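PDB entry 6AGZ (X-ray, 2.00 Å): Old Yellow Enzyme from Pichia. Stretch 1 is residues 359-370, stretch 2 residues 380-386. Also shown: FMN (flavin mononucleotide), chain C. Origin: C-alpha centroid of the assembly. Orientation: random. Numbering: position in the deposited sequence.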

# COMPACT_ATOMS: atom_id res chain seq x y z
N GLY A 359 9.65 -34.88 -7.25
CA GLY A 359 9.16 -35.11 -5.90
C GLY A 359 10.08 -35.94 -5.04
O GLY A 359 9.61 -36.76 -4.24
N LEU A 360 11.38 -35.75 -5.18
CA LEU A 360 12.33 -36.56 -4.44
C LEU A 360 12.79 -35.83 -3.18
O LEU A 360 12.92 -34.61 -3.19
CB LEU A 360 13.54 -36.90 -5.32
CG LEU A 360 13.19 -37.51 -6.69
CD1 LEU A 360 14.36 -37.43 -7.67
CD2 LEU A 360 12.71 -38.96 -6.54
N PRO A 361 13.05 -36.57 -2.10
CA PRO A 361 13.37 -35.92 -0.82
C PRO A 361 14.61 -35.05 -0.92
O PRO A 361 15.56 -35.34 -1.65
CB PRO A 361 13.60 -37.10 0.13
CG PRO A 361 13.85 -38.28 -0.75
CD PRO A 361 13.02 -38.04 -1.97
N LEU A 362 14.59 -33.96 -0.16
CA LEU A 362 15.64 -32.95 -0.18
C LEU A 362 16.64 -33.19 0.94
O LEU A 362 16.30 -33.69 2.01
CB LEU A 362 15.05 -31.54 -0.05
CG LEU A 362 14.49 -30.80 -1.27
CD1 LEU A 362 13.60 -31.68 -2.14
CD2 LEU A 362 13.73 -29.56 -0.83
N THR A 363 17.89 -32.84 0.67
CA THR A 363 18.93 -32.88 1.68
C THR A 363 18.80 -31.67 2.60
O THR A 363 18.70 -30.54 2.11
CB THR A 363 20.32 -32.88 1.03
OG1 THR A 363 20.43 -33.99 0.14
CG2 THR A 363 21.41 -32.95 2.09
N PRO A 364 18.77 -31.86 3.91
CA PRO A 364 18.69 -30.71 4.83
C PRO A 364 19.88 -29.79 4.65
O PRO A 364 21.01 -30.23 4.43
CB PRO A 364 18.68 -31.37 6.21
CG PRO A 364 18.17 -32.75 5.98
CD PRO A 364 18.69 -33.15 4.63
N TYR A 365 19.62 -28.49 4.73
CA TYR A 365 20.70 -27.52 4.65
C TYR A 365 21.38 -27.36 6.01
O TYR A 365 20.81 -27.69 7.06
CB TYR A 365 20.19 -26.17 4.14
CG TYR A 365 19.06 -25.56 4.94
CD1 TYR A 365 19.32 -24.82 6.09
CD2 TYR A 365 17.74 -25.71 4.54
CE1 TYR A 365 18.29 -24.26 6.82
CE2 TYR A 365 16.70 -25.15 5.26
CZ TYR A 365 16.98 -24.43 6.40
OH TYR A 365 15.96 -23.87 7.13
N ASP A 366 22.60 -26.85 5.98
CA ASP A 366 23.44 -26.71 7.17
C ASP A 366 23.84 -25.25 7.31
O ASP A 366 24.78 -24.79 6.65
CB ASP A 366 24.65 -27.63 7.09
CG ASP A 366 25.47 -27.64 8.37
OD1 ASP A 366 25.04 -27.02 9.36
OD2 ASP A 366 26.54 -28.28 8.38
N ARG A 367 23.12 -24.52 8.16
CA ARG A 367 23.39 -23.09 8.35
C ARG A 367 24.79 -22.84 8.88
O ARG A 367 25.39 -21.81 8.57
CB ARG A 367 22.34 -22.49 9.28
CG ARG A 367 22.72 -21.15 9.89
CD ARG A 367 21.54 -20.46 10.55
NE ARG A 367 20.57 -19.98 9.58
CZ ARG A 367 20.71 -18.86 8.88
NH1 ARG A 367 21.78 -18.09 9.05
NH2 ARG A 367 19.77 -18.50 8.01
N SER A 368 25.34 -23.78 9.65
CA SER A 368 26.65 -23.58 10.25
C SER A 368 27.76 -23.43 9.22
O SER A 368 28.85 -22.96 9.56
CB SER A 368 26.99 -24.75 11.19
OG SER A 368 27.29 -25.92 10.45
N ARG A 369 27.51 -23.80 7.96
CA ARG A 369 28.50 -23.68 6.90
C ARG A 369 28.04 -22.73 5.79
O ARG A 369 28.61 -22.74 4.70
CB ARG A 369 28.83 -25.05 6.32
CG ARG A 369 29.88 -25.81 7.13
CD ARG A 369 29.38 -27.17 7.60
NE ARG A 369 30.00 -28.27 6.87
CZ ARG A 369 29.33 -29.22 6.23
NH1 ARG A 369 28.00 -29.21 6.23
NH2 ARG A 369 29.98 -30.18 5.59
N PHE A 370 27.03 -21.90 6.06
CA PHE A 370 26.62 -20.88 5.11
C PHE A 370 27.77 -19.93 4.81
O PHE A 370 28.05 -19.61 3.65
CB PHE A 370 25.42 -20.10 5.64
CG PHE A 370 24.11 -20.83 5.52
CD1 PHE A 370 24.01 -22.02 4.83
CD2 PHE A 370 22.96 -20.30 6.10
CE1 PHE A 370 22.80 -22.68 4.72
CE2 PHE A 370 21.75 -20.95 6.00
CZ PHE A 370 21.67 -22.14 5.31
N1 FMN C . 19.46 -12.21 -0.18
C2 FMN C . 19.96 -11.19 -0.97
O2 FMN C . 19.19 -10.41 -1.52
N3 FMN C . 21.32 -11.06 -1.15
C4 FMN C . 22.19 -11.93 -0.53
O4 FMN C . 23.40 -11.82 -0.69
C4A FMN C . 21.68 -12.96 0.26
N5 FMN C . 22.55 -13.83 0.88
C5A FMN C . 22.06 -14.85 1.67
C6 FMN C . 22.94 -15.73 2.28
C7 FMN C . 22.46 -16.75 3.08
C7M FMN C . 23.41 -17.70 3.74
C8 FMN C . 21.09 -16.90 3.27
C8M FMN C . 20.56 -18.01 4.13
C9 FMN C . 20.21 -16.02 2.65
C9A FMN C . 20.69 -14.99 1.85
N10 FMN C . 19.82 -14.11 1.23
C10 FMN C . 20.31 -13.09 0.44
C1' FMN C . 18.33 -14.27 1.42
C2' FMN C . 17.85 -15.29 0.39
O2' FMN C . 18.09 -14.80 -0.91
C3' FMN C . 16.37 -15.64 0.54
O3' FMN C . 15.57 -14.50 0.30
C4' FMN C . 16.08 -16.21 1.93
O4' FMN C . 17.04 -17.19 2.25
C5' FMN C . 14.69 -16.84 2.00
O5' FMN C . 14.57 -17.82 0.99
P FMN C . 14.53 -19.38 1.38
O1P FMN C . 13.48 -19.60 2.44
O2P FMN C . 14.21 -20.21 0.16
O3P FMN C . 15.89 -19.78 1.92
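Stretch 2 (380-386) LTWGKYG

Neither stretch pairs as a strand: stretch 2 has no regular helix or strand, and stretch 1 is loop or turn apart from a 3-10 segment at Arg367 and Ser368. They run nearly antiparallel, the CA 360 to 369 and CA 381 to 385 vectors lying 169° apart, with CA atoms 7.8 Å apart at Leu360 and Tyr385 but 10.8 Å at Arg369 and Thr381. No direct hydrogen bond joins them, so side chains and water span the gap.

Leu360 lies over one face of the Tyr385 ring: its CD1 is 4.2 Å from the ring centroid and 14° off the normal, a CH-pi geometry. Pro361 CD adds an apolar contact, 4.0 Å from Tyr385 CE1. Leu362 points away, whereas Thr363 points toward stretch 2, placing CG2 4.0 Å from Trp382 CZ3. A water bridges Thr363 OG1 (2.8 Å) and Gly383 O (2.7 Å). Pro364 contributes its backbone, O being 3.9 Å from Trp382 CZ3.

Asp366 CB meets the indole edge, 3.8 Å from Trp382 CH2, while its OD2 forms a salt bridge with Arg369 NH1 at 2.8 Å. That NH1 lies 3.9 Å from Trp382 CH2. A second water links Thr381 OG1 (2.5 Å) to Arg369 NH2 through a weak 3.1 Å bond.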

# COMPACT_ATOMS: atom_id res chain seq x y z
N LEU A 380 30.89 -27.47 -1.55
CA LEU A 380 30.94 -28.41 -2.66
C LEU A 380 30.83 -29.86 -2.20
O LEU A 380 30.95 -30.77 -3.02
CB LEU A 380 32.22 -28.22 -3.48
CG LEU A 380 32.35 -26.94 -4.29
CD1 LEU A 380 33.70 -26.89 -4.99
CD2 LEU A 380 31.22 -26.82 -5.29
N THR A 381 30.61 -30.09 -0.90
CA THR A 381 30.55 -31.44 -0.36
C THR A 381 29.20 -32.11 -0.56
O THR A 381 29.07 -33.30 -0.28
CB THR A 381 30.89 -31.42 1.13
OG1 THR A 381 30.20 -30.34 1.77
CG2 THR A 381 32.39 -31.26 1.34
N TRP A 382 28.19 -31.38 -1.04
CA TRP A 382 26.86 -31.94 -1.20
C TRP A 382 26.81 -32.84 -2.42
O TRP A 382 27.32 -32.50 -3.49
CB TRP A 382 25.82 -30.83 -1.33
CG TRP A 382 25.91 -29.82 -0.24
CD1 TRP A 382 26.39 -28.54 -0.34
CD2 TRP A 382 25.50 -29.99 1.12
NE1 TRP A 382 26.31 -27.91 0.88
CE2 TRP A 382 25.77 -28.78 1.79
CE3 TRP A 382 24.94 -31.05 1.84
CZ2 TRP A 382 25.49 -28.60 3.15
CZ3 TRP A 382 24.67 -30.87 3.19
CH2 TRP A 382 24.94 -29.65 3.83
N GLY A 383 26.19 -34.01 -2.26
CA GLY A 383 25.99 -34.91 -3.36
C GLY A 383 24.65 -34.69 -4.05
O GLY A 383 23.77 -33.99 -3.56
N LYS A 384 24.52 -35.30 -5.23
CA LYS A 384 23.24 -35.32 -5.91
C LYS A 384 22.27 -36.23 -5.15
O LYS A 384 22.61 -36.81 -4.11
CB LYS A 384 23.41 -35.78 -7.36
CG LYS A 384 24.38 -34.93 -8.17
CD LYS A 384 23.76 -34.50 -9.49
CE LYS A 384 24.82 -34.07 -10.50
NZ LYS A 384 25.31 -32.69 -10.25
N TYR A 385 21.05 -36.35 -5.66
CA TYR A 385 20.06 -37.22 -5.03
C TYR A 385 20.58 -38.65 -4.94
O TYR A 385 21.12 -39.19 -5.91
CB TYR A 385 18.74 -37.18 -5.79
CG TYR A 385 17.82 -38.31 -5.41
CD1 TYR A 385 17.14 -38.30 -4.19
CD2 TYR A 385 17.62 -39.40 -6.25
CE1 TYR A 385 16.30 -39.34 -3.83
CE2 TYR A 385 16.78 -40.44 -5.90
CZ TYR A 385 16.12 -40.40 -4.69
OH TYR A 385 15.29 -41.43 -4.34
N GLY A 386 20.41 -39.26 -3.77
CA GLY A 386 20.87 -40.61 -3.54
C GLY A 386 22.35 -40.76 -3.30
O GLY A 386 22.81 -41.88 -3.01
O HOH W 1 22.69 -33.14 -1.25
O HOH W 2 28.13 -30.83 3.14